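Local coordinates for YueI protein (Bacillus subtilis, PDB 2OHW) that is of unknown function and belongs to the DUF1694 family, folding as a single small alpha/beta chain around a four-stranded mixed sheet, at residues H27-G31 / S32-R36; I82-A85 / S86-G89; D5-D8 / L9-Q13; L73-Q76 / S77-Y81. All blocks are in the same frame, centred on the assembly; numbering follows the deposited sequence.

Contact 1. Residues H27-G31 / S32-R36; sequences HLFLG and SLRER
Phe29 and Ser32 close a type I' beta turn just after helix 22-28, and Phe29 also reaches forward to Arg34. The turn is pinned by Ser32 N, which donates to Phe29 O at 3.1 Å with an almost straight N-H (165°). Leu30 and Gly31 fill its two corners, both with positive phi; at Gly31 a CB would collide with the carbonyl oxygen of the residue before, which explains the glycine. Followed outward, the Phe29 side chain starts at CB, which lies 3.5 Å from Ser32 O. With CG anti to the carbonyl carbon (chi1 -65°), the ring extends toward Arg34 and ends there: CE2 and CZ each lie 3.6 Å from Arg34 CD, while CE2 also meets Arg34 CB at 4.1 Å. Leu28 CD2 covers one ring face toward its rim. The ring and guanidinium planes stand 73° apart, and the touch is made by the arginine's methylene carbon. The arginine's charged end has other work: NE donates to Met15 O and NH1 to Arg116 O, while Tyr10 of helix 5-12 packs on Arg34. A long side chain that is apolar in its middle and polar at its tip therefore suits this buried spot: its aliphatic part packs on a phenylalanine while its N-H groups satisfy carbonyls of two other loops, which probably ties those loops to the turn.

Contact 2. Residues I82-A85 / S86-G89; sequences IQMA and SRYG
Met84 O meets the ring of Tyr88 at the last turn of helix 75-87, with CD2 3.0 Å away and the ring set obliquely to it. Tyr88 N turns to Ala85 O at 3.0 Å, in the i to i+3 spacing of a closing helix, and keeps a weak, long bond to Met84 O. Just before it the spacing is still alpha-helical: Ser86 N donates to Ile82 O at 2.9 Å and Arg87 N to Gln83 O at 3.0 Å. The exit is a Schellman motif with Gly89 as its C-prime residue: Gly89 N bonds Ser86 O, Val90 N bonds Ala85 O, and positive phi suits a residue without a side chain. Arg87, its CG anti to the backbone N (chi1 -179°), bends back at chi3, bringing one guanidinium face over Gln83 O and Met84 CA and NH1 to 4.1 Å from Met84 CG. Arg87 CG in turn lies over the centre of the Tyr88 ring, 3.8 Å above its plane. Farther out, Glu56 of helix 53-60 receives both polar ends, a salt bridge from Arg87 NH1 and a hydrogen bond with Tyr88 OH. Replacing Tyr88 by alanine is likely to leave Glu56 without its hydroxyl partner and Arg87 CG without the ring beneath it. Met84 also packs on Ala55 and Leu59 of helix 53-60, whereas small Ala85 fits against Leu67 of strand 65-70.

Contact 3. Residues D5-D8 / L9-Q13; sequences DKMD and LYLQQ
Four consecutive i to i+4 bonds, from Leu9, Tyr10, Leu11 and Gln12 N back to the carbonyls of Asp5, Lys6, Met7 and Asp8, make this a regular alpha-helix, the shortest being Gln12 N to Asp8 O at 2.8 Å. On one side of it Met7 and Tyr10 lie alongside each other and point the same way. Both carry CG anti to the backbone N (chi1 174° in Met7), and the methionine chain then bends at chi2 and chi3 to bring SD to 4.1 Å from Tyr10 CD2. The sulfur sits 5.2 Å from the Tyr10 ring centroid and 58° off the ring normal, an oblique Met-aromatic contact. Helix 5-12, near the start of the chain, is amphipathic: Asp5, Lys6, Leu9 and Gln12 are exposed, while Leu11 is buried and, with Tyr10, packs on Leu28 of helix 22-28. Leu11 CG lies 3.3 Å from Met7 O and 4.3 Å from Met7 SD, so the leucine's branch packs against the backbone carbonyl and the sulfur of Met7. Tyrosine suits its half-buried position because the ring packs on Leu19 and Met15 while OH hydrogen-bonds Gly17 O. At the solvent side the long chain of Lys6 carries its ammonium group to a salt bridge with Glu4.

Contact 4. Residues L73-Q76 / S77-Y81; sequences LQYQ and SYSSY
Tyr75 and Tyr78 meet ring to ring at the start of helix 75-87, their planes 77° apart in an oblique pair with Tyr75 CD1 3.7 Å from Tyr78 CE1. Two CH-pi contacts flank the pair. Tyr75 CA lies over one face of the Tyr78 ring, 3.9 Å from its centroid, and Ser79 CB lies over a face of the Tyr75 ring, 3.8 Å from that centroid. Tyr78 gets there by an unusual rotation, its CG held between the backbone N and the carbonyl carbon (chi1 59°), which folds the ring back over the first turn; its CD2 also packs against Leu73 CB at 3.7 Å. Backbone bonds carry the helix start: Ser77 N donates to Gln74 O, and Tyr75 O accepts from both Tyr78 N and Ser79 N, the latter at 2.9 Å. Beside them Gln76 NE2 gives Gln74 OE1 a bond of 2.6 Å, close to the Gln76 amide plane. Three waters bridge further polar atoms. One joins Leu73 O to Tyr78 OH in the plane of that ring, a second links Gln74 N with Ser77 OG, and a third spans Tyr75 OH and Ser79 O. A leucine in place of Tyr78 would probably strip the first water of its hydroxyl partner and take the flat face from beneath Tyr75 CA. Tyrosine and serine suit this partly buried helix start: Tyr75, Ser77 and Tyr78 turn hydroxyls to water, while Ser79 gives its CB to a ring face and its carbonyl O to water, and ring packing, backbone bonds and water bridges together hold the irregular first turn.

How the contacts relate
Along the chain the order is contact 3, contact 1, contact 4, contact 2. Contacts 3 and 1 adjoin, their centres 16 Å apart: helix 5-12 packs on the end of helix 22-28 and the turn beyond, with Arg34 CD 3.3 Å from Tyr10 OH. Contacts 4 and 2 occupy the two ends of helix 75-87, the crossover of the beta-alpha-beta unit formed with strands 65-70 and 92-95; their centres lie 13 Å apart, and Ile82 CD1 touches Tyr75 CE1 at 4.0 Å. The pairs do not meet. Contacts 3 and 2, 31 Å apart between centres, lie on opposite sides of the chain's centre: one pair belongs where helices 5-12 and 22-28 pack together, the other to the crossover helix.

Contact 1. Residues H27-G31 / S32-R36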
loop_
_atom_site.group_PDB
_atom_site.type_symbol
_atom_site.label_atom_id
_atom_site.label_comp_id
_atom_site.label_asym_id
_atom_site.label_seq_id
_atom_site.Cartn_x
_atom_site.Cartn_y
_atom_site.Cartn_z
ATOM N N HIS A 27 -9.748 -1.574 6.531
ATOM C CA HIS A 27 -9.749 -2.947 6.039
ATOM C C HIS A 27 -9.071 -3.108 4.677
ATOM O O HIS A 27 -8.568 -4.188 4.371
ATOM C CB HIS A 27 -11.164 -3.522 6.021
ATOM C CG HIS A 27 -11.780 -3.647 7.384
ATOM N ND1 HIS A 27 -13.084 -3.287 7.647
ATOM C CD2 HIS A 27 -11.269 -4.096 8.556
ATOM C CE1 HIS A 27 -13.351 -3.511 8.923
ATOM N NE2 HIS A 27 -12.265 -3.999 9.497
ATOM N N LEU A 28 -9.064 -2.048 3.863
ATOM C CA LEU A 28 -8.343 -2.064 2.582
ATOM C C LEU A 28 -6.847 -1.744 2.757
ATOM O O LEU A 28 -5.981 -2.445 2.209
ATOM C CB LEU A 28 -8.977 -1.102 1.572
ATOM C CG LEU A 28 -8.256 -0.947 0.215
ATOM C CD1 LEU A 28 -8.137 -2.240 -0.562
ATOM C CD2 LEU A 28 -8.971 0.103 -0.637
ATOM N N PHE A 29 -6.564 -0.674 3.503
ATOM C CA PHE A 29 -5.220 -0.108 3.579
ATOM C C PHE A 29 -4.360 -0.594 4.749
ATOM O O PHE A 29 -3.538 0.165 5.294
ATOM C CB PHE A 29 -5.295 1.422 3.543
ATOM C CG PHE A 29 -5.833 1.966 2.239
ATOM C CD1 PHE A 29 -5.059 1.915 1.081
ATOM C CD2 PHE A 29 -7.092 2.537 2.178
ATOM C CE1 PHE A 29 -5.562 2.416 -0.130
ATOM C CE2 PHE A 29 -7.593 3.052 0.981
ATOM C CZ PHE A 29 -6.833 2.983 -0.174
ATOM N N LEU A 30 -4.541 -1.865 5.113
ATOM C CA LEU A 30 -3.706 -2.513 6.140
ATOM C C LEU A 30 -3.727 -1.752 7.463
ATOM O O LEU A 30 -2.717 -1.677 8.174
ATOM C CB LEU A 30 -2.262 -2.696 5.637
ATOM C CG LEU A 30 -2.091 -3.587 4.403
ATOM C CD1 LEU A 30 -0.641 -3.554 3.901
ATOM C CD2 LEU A 30 -2.521 -5.010 4.707
ATOM N N GLY A 31 -4.899 -1.207 7.777
ATOM C CA GLY A 31 -5.139 -0.528 9.050
ATOM C C GLY A 31 -5.109 0.985 8.973
ATOM O O GLY A 31 -5.529 1.647 9.925
ATOM N N SER A 32 -4.620 1.540 7.858
ATOM C CA SER A 32 -4.531 2.995 7.697
ATOM C C SER A 32 -5.805 3.609 7.129
ATOM O O SER A 32 -6.562 2.955 6.397
ATOM C CB SER A 32 -3.360 3.361 6.776
ATOM O OG SER A 32 -3.258 4.776 6.629
ATOM N N LEU A 33 -6.050 4.873 7.474
ATOM C CA LEU A 33 -7.108 5.639 6.814
ATOM C C LEU A 33 -6.623 6.124 5.444
ATOM O O LEU A 33 -5.436 6.388 5.250
ATOM C CB LEU A 33 -7.524 6.849 7.675
ATOM C CG LEU A 33 -8.263 6.572 8.997
ATOM C CD1 LEU A 33 -8.663 7.867 9.698
ATOM C CD2 LEU A 33 -9.472 5.686 8.772
ATOM N N ARG A 34 -7.549 6.280 4.502
ATOM C CA ARG A 34 -7.158 6.730 3.163
ATOM C C ARG A 34 -6.410 8.071 3.204
ATOM O O ARG A 34 -5.482 8.304 2.415
ATOM C CB ARG A 34 -8.388 6.834 2.263
ATOM C CG ARG A 34 -8.125 7.432 0.900
ATOM C CD ARG A 34 -7.210 6.551 0.050
ATOM N NE ARG A 34 -7.027 7.115 -1.288
ATOM C CZ ARG A 34 -6.235 8.146 -1.553
ATOM N NH1 ARG A 34 -6.122 8.585 -2.802
ATOM N NH2 ARG A 34 -5.553 8.736 -0.571
ATOM N N GLU A 35 -6.808 8.961 4.118
ATOM C CA GLU A 35 -6.188 10.280 4.180
ATOM C C GLU A 35 -4.702 10.231 4.550
ATOM O O GLU A 35 -3.995 11.217 4.346
ATOM C CB GLU A 35 -6.942 11.201 5.166
ATOM C CG GLU A 35 -6.815 10.807 6.618
ATOM C CD GLU A 35 -7.650 11.679 7.543
ATOM O OE1 GLU A 35 -8.539 12.398 7.047
ATOM O OE2 GLU A 35 -7.411 11.628 8.766
ATOM N N ARG A 36 -4.248 9.102 5.101
ATOM C CA ARG A 36 -2.848 8.971 5.505
ATOM C C ARG A 36 -1.978 8.212 4.483
ATOM O O ARG A 36 -0.752 8.133 4.622
ATOM C CB ARG A 36 -2.772 8.331 6.894
ATOM C CG ARG A 36 -3.567 9.136 7.983
ATOM C CD ARG A 36 -2.872 9.117 9.320
ATOM N NE ARG A 36 -3.634 9.609 10.486
ATOM C CZ ARG A 36 -4.578 10.558 10.526
ATOM N NH1 ARG A 36 -4.960 11.227 9.448
ATOM N NH2 ARG A 36 -5.148 10.851 11.695
#

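Contact 2. Residues I82-A85 / S86-G89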
loop_
_atom_site.group_PDB
_atom_site.type_symbol
_atom_site.label_atom_id
_atom_site.label_comp_id
_atom_site.label_asym_id
_atom_site.label_seq_id
_atom_site.Cartn_x
_atom_site.Cartn_y
_atom_site.Cartn_z
ATOM N N ILE A 82 11.832 -3.742 2.672
ATOM C CA ILE A 82 12.341 -3.519 4.030
ATOM C C ILE A 82 13.737 -2.901 3.960
ATOM O O ILE A 82 14.056 -1.997 4.745
ATOM C CB ILE A 82 12.354 -4.838 4.836
ATOM C CG1 ILE A 82 10.911 -5.224 5.208
ATOM C CG2 ILE A 82 13.290 -4.723 6.072
ATOM C CD1 ILE A 82 10.776 -6.555 5.975
ATOM N N GLN A 83 14.548 -3.375 3.011
ATOM C CA GLN A 83 15.894 -2.815 2.795
ATOM C C GLN A 83 15.788 -1.340 2.440
ATOM O O GLN A 83 16.555 -0.518 2.958
ATOM C CB GLN A 83 16.633 -3.559 1.681
ATOM C CG GLN A 83 16.797 -5.076 1.905
ATOM C CD GLN A 83 17.855 -5.416 2.933
ATOM O OE1 GLN A 83 18.954 -4.870 2.906
ATOM N NE2 GLN A 83 17.533 -6.331 3.840
ATOM N N MET A 84 14.847 -1.014 1.547
ATOM C CA MET A 84 14.632 0.377 1.121
ATOM C C MET A 84 14.199 1.219 2.314
ATOM O O MET A 84 14.710 2.330 2.519
ATOM C CB MET A 84 13.546 0.466 0.043
ATOM C CG MET A 84 13.831 -0.200 -1.287
ATOM S SD MET A 84 12.392 -0.029 -2.439
ATOM C CE MET A 84 11.080 0.444 -1.347
ATOM N N ALA A 85 13.253 0.703 3.107
ATOM C CA ALA A 85 12.748 1.434 4.277
ATOM C C ALA A 85 13.892 1.723 5.257
ATOM O O ALA A 85 14.088 2.862 5.680
ATOM C CB ALA A 85 11.598 0.665 4.965
ATOM N N SER A 86 14.661 0.701 5.610
ATOM C CA SER A 86 15.727 0.896 6.582
ATOM C C SER A 86 16.785 1.881 6.099
ATOM O O SER A 86 17.326 2.653 6.906
ATOM C CB SER A 86 16.323 -0.456 6.984
ATOM O OG SER A 86 15.321 -1.216 7.647
ATOM N N ARG A 87 17.047 1.863 4.790
ATOM C CA ARG A 87 17.998 2.777 4.154
ATOM C C ARG A 87 17.670 4.242 4.478
ATOM O O ARG A 87 18.573 5.067 4.631
ATOM C CB ARG A 87 17.980 2.563 2.637
ATOM C CG ARG A 87 18.939 3.426 1.806
ATOM C CD ARG A 87 18.926 2.959 0.342
ATOM N NE ARG A 87 19.179 1.519 0.246
ATOM C CZ ARG A 87 18.606 0.683 -0.622
ATOM N NH1 ARG A 87 17.718 1.118 -1.514
ATOM N NH2 ARG A 87 18.920 -0.604 -0.591
ATOM N N TYR A 88 16.380 4.551 4.591
ATOM C CA TYR A 88 15.922 5.921 4.804
ATOM C C TYR A 88 15.322 6.157 6.192
ATOM O O TYR A 88 14.671 7.178 6.443
ATOM C CB TYR A 88 14.939 6.314 3.674
ATOM C CG TYR A 88 15.540 6.126 2.307
ATOM C CD1 TYR A 88 16.615 6.925 1.887
ATOM C CD2 TYR A 88 15.080 5.135 1.443
ATOM C CE1 TYR A 88 17.195 6.749 0.653
ATOM C CE2 TYR A 88 15.660 4.953 0.201
ATOM C CZ TYR A 88 16.716 5.772 -0.180
ATOM O OH TYR A 88 17.293 5.597 -1.414
ATOM N N GLY A 89 15.545 5.211 7.113
ATOM C CA GLY A 89 15.098 5.387 8.487
ATOM C C GLY A 89 13.606 5.236 8.693
ATOM O O GLY A 89 13.057 5.790 9.656
#

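Contact 3. Residues D5-D8 / L9-Q13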
loop_
_atom_site.group_PDB
_atom_site.type_symbol
_atom_site.label_atom_id
_atom_site.label_comp_id
_atom_site.label_asym_id
_atom_site.label_seq_id
_atom_site.Cartn_x
_atom_site.Cartn_y
_atom_site.Cartn_z
ATOM N N ASP A 5 -19.504 -4.047 -6.136
ATOM C CA ASP A 5 -18.993 -3.554 -7.415
ATOM C C ASP A 5 -18.466 -2.131 -7.338
ATOM O O ASP A 5 -17.558 -1.787 -8.088
ATOM C CB ASP A 5 -20.059 -3.642 -8.510
ATOM C CG ASP A 5 -20.513 -5.070 -8.776
ATOM O OD1 ASP A 5 -19.875 -6.029 -8.311
ATOM O OD2 ASP A 5 -21.531 -5.229 -9.461
ATOM N N LYS A 6 -19.007 -1.312 -6.434
ATOM C CA LYS A 6 -18.485 0.049 -6.271
ATOM C C LYS A 6 -17.051 0.020 -5.740
ATOM O O LYS A 6 -16.236 0.861 -6.124
ATOM C CB LYS A 6 -19.396 0.917 -5.395
ATOM C CG LYS A 6 -19.595 0.417 -3.981
ATOM C CD LYS A 6 -20.891 0.964 -3.395
ATOM C CE LYS A 6 -20.928 0.823 -1.888
ATOM N NZ LYS A 6 -20.736 -0.583 -1.432
ATOM N N MET A 7 -16.729 -0.971 -4.905
ATOM C CA MET A 7 -15.353 -1.109 -4.390
ATOM C C MET A 7 -14.406 -1.569 -5.488
ATOM O O MET A 7 -13.273 -1.089 -5.582
ATOM C CB MET A 7 -15.314 -2.087 -3.212
ATOM C CG MET A 7 -13.913 -2.440 -2.657
ATOM S SD MET A 7 -12.944 -1.030 -1.994
ATOM C CE MET A 7 -14.146 -0.379 -0.866
ATOM N N ASP A 8 -14.865 -2.499 -6.320
ATOM C CA ASP A 8 -14.069 -2.954 -7.445
ATOM C C ASP A 8 -13.742 -1.792 -8.364
ATOM O O ASP A 8 -12.637 -1.727 -8.893
ATOM C CB ASP A 8 -14.782 -4.040 -8.252
ATOM C CG ASP A 8 -14.874 -5.358 -7.519
ATOM O OD1 ASP A 8 -14.252 -5.531 -6.440
ATOM O OD2 ASP A 8 -15.591 -6.235 -8.044
ATOM N N LEU A 9 -14.690 -0.880 -8.565
ATOM C CA LEU A 9 -14.454 0.247 -9.440
ATOM C C LEU A 9 -13.434 1.183 -8.800
ATOM O O LEU A 9 -12.514 1.652 -9.474
ATOM C CB LEU A 9 -15.750 1.002 -9.781
ATOM C CG LEU A 9 -15.548 2.024 -10.917
ATOM C CD1 LEU A 9 -15.114 1.353 -12.224
ATOM C CD2 LEU A 9 -16.777 2.882 -11.162
ATOM N N TYR A 10 -13.581 1.422 -7.502
ATOM C CA TYR A 10 -12.604 2.233 -6.753
ATOM C C TYR A 10 -11.197 1.682 -6.926
ATOM O O TYR A 10 -10.252 2.424 -7.217
ATOM C CB TYR A 10 -12.990 2.237 -5.277
ATOM C CG TYR A 10 -12.078 2.988 -4.350
ATOM C CD1 TYR A 10 -12.202 4.369 -4.196
ATOM C CD2 TYR A 10 -11.150 2.319 -3.557
ATOM C CE1 TYR A 10 -11.382 5.066 -3.318
ATOM C CE2 TYR A 10 -10.328 3.010 -2.677
ATOM C CZ TYR A 10 -10.464 4.383 -2.546
ATOM O OH TYR A 10 -9.679 5.080 -1.638
ATOM N N LEU A 11 -11.060 0.376 -6.756
ATOM C CA LEU A 11 -9.760 -0.277 -6.982
ATOM C C LEU A 11 -9.268 -0.182 -8.432
ATOM O O LEU A 11 -8.123 0.196 -8.687
ATOM C CB LEU A 11 -9.810 -1.739 -6.541
ATOM C CG LEU A 11 -10.094 -1.991 -5.056
ATOM C CD1 LEU A 11 -10.351 -3.457 -4.861
ATOM C CD2 LEU A 11 -8.876 -1.550 -4.226
ATOM N N GLN A 12 -10.140 -0.483 -9.387
ATOM C CA GLN A 12 -9.731 -0.519 -10.794
ATOM C C GLN A 12 -9.223 0.846 -11.237
ATOM O O GLN A 12 -8.254 0.938 -12.008
ATOM C CB GLN A 12 -10.921 -0.971 -11.651
ATOM C CG GLN A 12 -10.747 -0.875 -13.165
ATOM C CD GLN A 12 -11.967 -1.418 -13.867
ATOM O OE1 GLN A 12 -12.266 -2.611 -13.768
ATOM N NE2 GLN A 12 -12.695 -0.545 -14.543
ATOM N N GLN A 13 -9.849 1.899 -10.717
ATOM C CA GLN A 13 -9.498 3.262 -11.121
ATOM C C GLN A 13 -8.387 3.919 -10.314
ATOM O O GLN A 13 -8.058 5.069 -10.554
ATOM C CB GLN A 13 -10.740 4.139 -11.135
ATOM C CG GLN A 13 -11.737 3.692 -12.176
ATOM C CD GLN A 13 -12.741 4.755 -12.494
ATOM O OE1 GLN A 13 -13.060 5.602 -11.652
ATOM N NE2 GLN A 13 -13.282 4.701 -13.711
#

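Contact 4. Residues L73-Q76 / S77-Y81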
loop_
_atom_site.group_PDB
_atom_site.type_symbol
_atom_site.label_atom_id
_atom_site.label_comp_id
_atom_site.label_asym_id
_atom_site.label_seq_id
_atom_site.Cartn_x
_atom_site.Cartn_y
_atom_site.Cartn_z
ATOM N N LEU A 73 1.851 -12.288 2.574
ATOM C CA LEU A 73 3.029 -12.430 1.731
ATOM C C LEU A 73 4.153 -13.135 2.484
ATOM O O LEU A 73 4.288 -12.975 3.690
ATOM C CB LEU A 73 3.519 -11.045 1.293
ATOM C CG LEU A 73 2.592 -10.272 0.353
ATOM C CD1 LEU A 73 3.110 -8.839 0.241
ATOM C CD2 LEU A 73 2.571 -10.950 -1.002
ATOM N N GLN A 74 4.939 -13.921 1.759
ATOM C CA GLN A 74 6.153 -14.510 2.296
ATOM C C GLN A 74 7.294 -13.497 2.284
ATOM O O GLN A 74 7.344 -12.623 1.415
ATOM C CB GLN A 74 6.531 -15.745 1.470
ATOM C CG GLN A 74 5.493 -16.849 1.591
ATOM C CD GLN A 74 5.865 -18.109 0.844
ATOM O OE1 GLN A 74 6.985 -18.255 0.364
ATOM N NE2 GLN A 74 4.912 -19.032 0.741
ATOM N N TYR A 75 8.212 -13.646 3.239
ATOM C CA TYR A 75 9.348 -12.730 3.411
ATOM C C TYR A 75 10.078 -12.385 2.137
ATOM O O TYR A 75 10.350 -11.209 1.889
ATOM C CB TYR A 75 10.347 -13.280 4.440
ATOM C CG TYR A 75 11.438 -12.290 4.806
ATOM C CD1 TYR A 75 11.170 -11.207 5.640
ATOM C CD2 TYR A 75 12.734 -12.446 4.325
ATOM C CE1 TYR A 75 12.163 -10.299 5.981
ATOM C CE2 TYR A 75 13.733 -11.537 4.653
ATOM C CZ TYR A 75 13.437 -10.468 5.478
ATOM O OH TYR A 75 14.429 -9.565 5.814
ATOM N N GLN A 76 10.420 -13.392 1.340
ATOM C CA GLN A 76 11.229 -13.131 0.150
ATOM C C GLN A 76 10.561 -12.180 -0.848
ATOM O O GLN A 76 11.244 -11.557 -1.653
ATOM C CB GLN A 76 11.642 -14.447 -0.520
ATOM C CG GLN A 76 10.513 -15.192 -1.187
ATOM C CD GLN A 76 9.752 -16.127 -0.272
ATOM O OE1 GLN A 76 9.931 -16.134 0.953
ATOM N NE2 GLN A 76 8.874 -16.927 -0.872
ATOM N N SER A 77 9.238 -12.056 -0.759
ATOM C CA SER A 77 8.470 -11.177 -1.639
ATOM C C SER A 77 8.605 -9.704 -1.282
ATOM O O SER A 77 8.561 -8.840 -2.160
ATOM C CB SER A 77 6.979 -11.561 -1.625
ATOM O OG SER A 77 6.797 -12.920 -2.013
ATOM N N TYR A 78 8.748 -9.408 0.003
ATOM C CA TYR A 78 8.760 -8.017 0.448
ATOM C C TYR A 78 10.051 -7.553 1.079
ATOM O O TYR A 78 10.191 -6.383 1.429
ATOM C CB TYR A 78 7.596 -7.725 1.401
ATOM C CG TYR A 78 7.537 -8.562 2.667
ATOM C CD1 TYR A 78 8.377 -8.304 3.755
ATOM C CD2 TYR A 78 6.617 -9.599 2.785
ATOM C CE1 TYR A 78 8.293 -9.062 4.924
ATOM C CE2 TYR A 78 6.531 -10.352 3.936
ATOM C CZ TYR A 78 7.373 -10.082 5.001
ATOM O OH TYR A 78 7.256 -10.852 6.120
ATOM N N SER A 79 11.002 -8.462 1.252
ATOM C CA SER A 79 12.253 -8.084 1.885
ATOM C C SER A 79 12.999 -6.934 1.206
ATOM O O SER A 79 13.656 -6.152 1.896
ATOM C CB SER A 79 13.153 -9.298 2.027
ATOM O OG SER A 79 13.355 -9.894 0.768
ATOM N N SER A 80 12.905 -6.811 -0.115
ATOM C CA SER A 80 13.562 -5.692 -0.802
ATOM C C SER A 80 13.035 -4.346 -0.300
ATOM O O SER A 80 13.784 -3.373 -0.207
ATOM C CB SER A 80 13.344 -5.788 -2.308
ATOM O OG SER A 80 14.017 -6.914 -2.834
ATOM N N TYR A 81 11.736 -4.296 0.004
ATOM C CA TYR A 81 11.113 -3.053 0.460
ATOM C C TYR A 81 11.542 -2.712 1.871
ATOM O O TYR A 81 11.631 -1.537 2.224
ATOM C CB TYR A 81 9.587 -3.135 0.335
ATOM C CG TYR A 81 9.180 -3.207 -1.123
ATOM C CD1 TYR A 81 9.139 -2.055 -1.909
ATOM C CD2 TYR A 81 8.892 -4.437 -1.728
ATOM C CE1 TYR A 81 8.803 -2.124 -3.267
ATOM C CE2 TYR A 81 8.551 -4.514 -3.079
ATOM C CZ TYR A 81 8.501 -3.356 -3.832
ATOM O OH TYR A 81 8.166 -3.467 -5.171
HETATM O O HOH W 1 5.583 -13.079 5.990
HETATM O O HOH W 2 4.503 -14.263 -1.110
HETATM O O HOH W 3 14.946 -7.082 4.224
#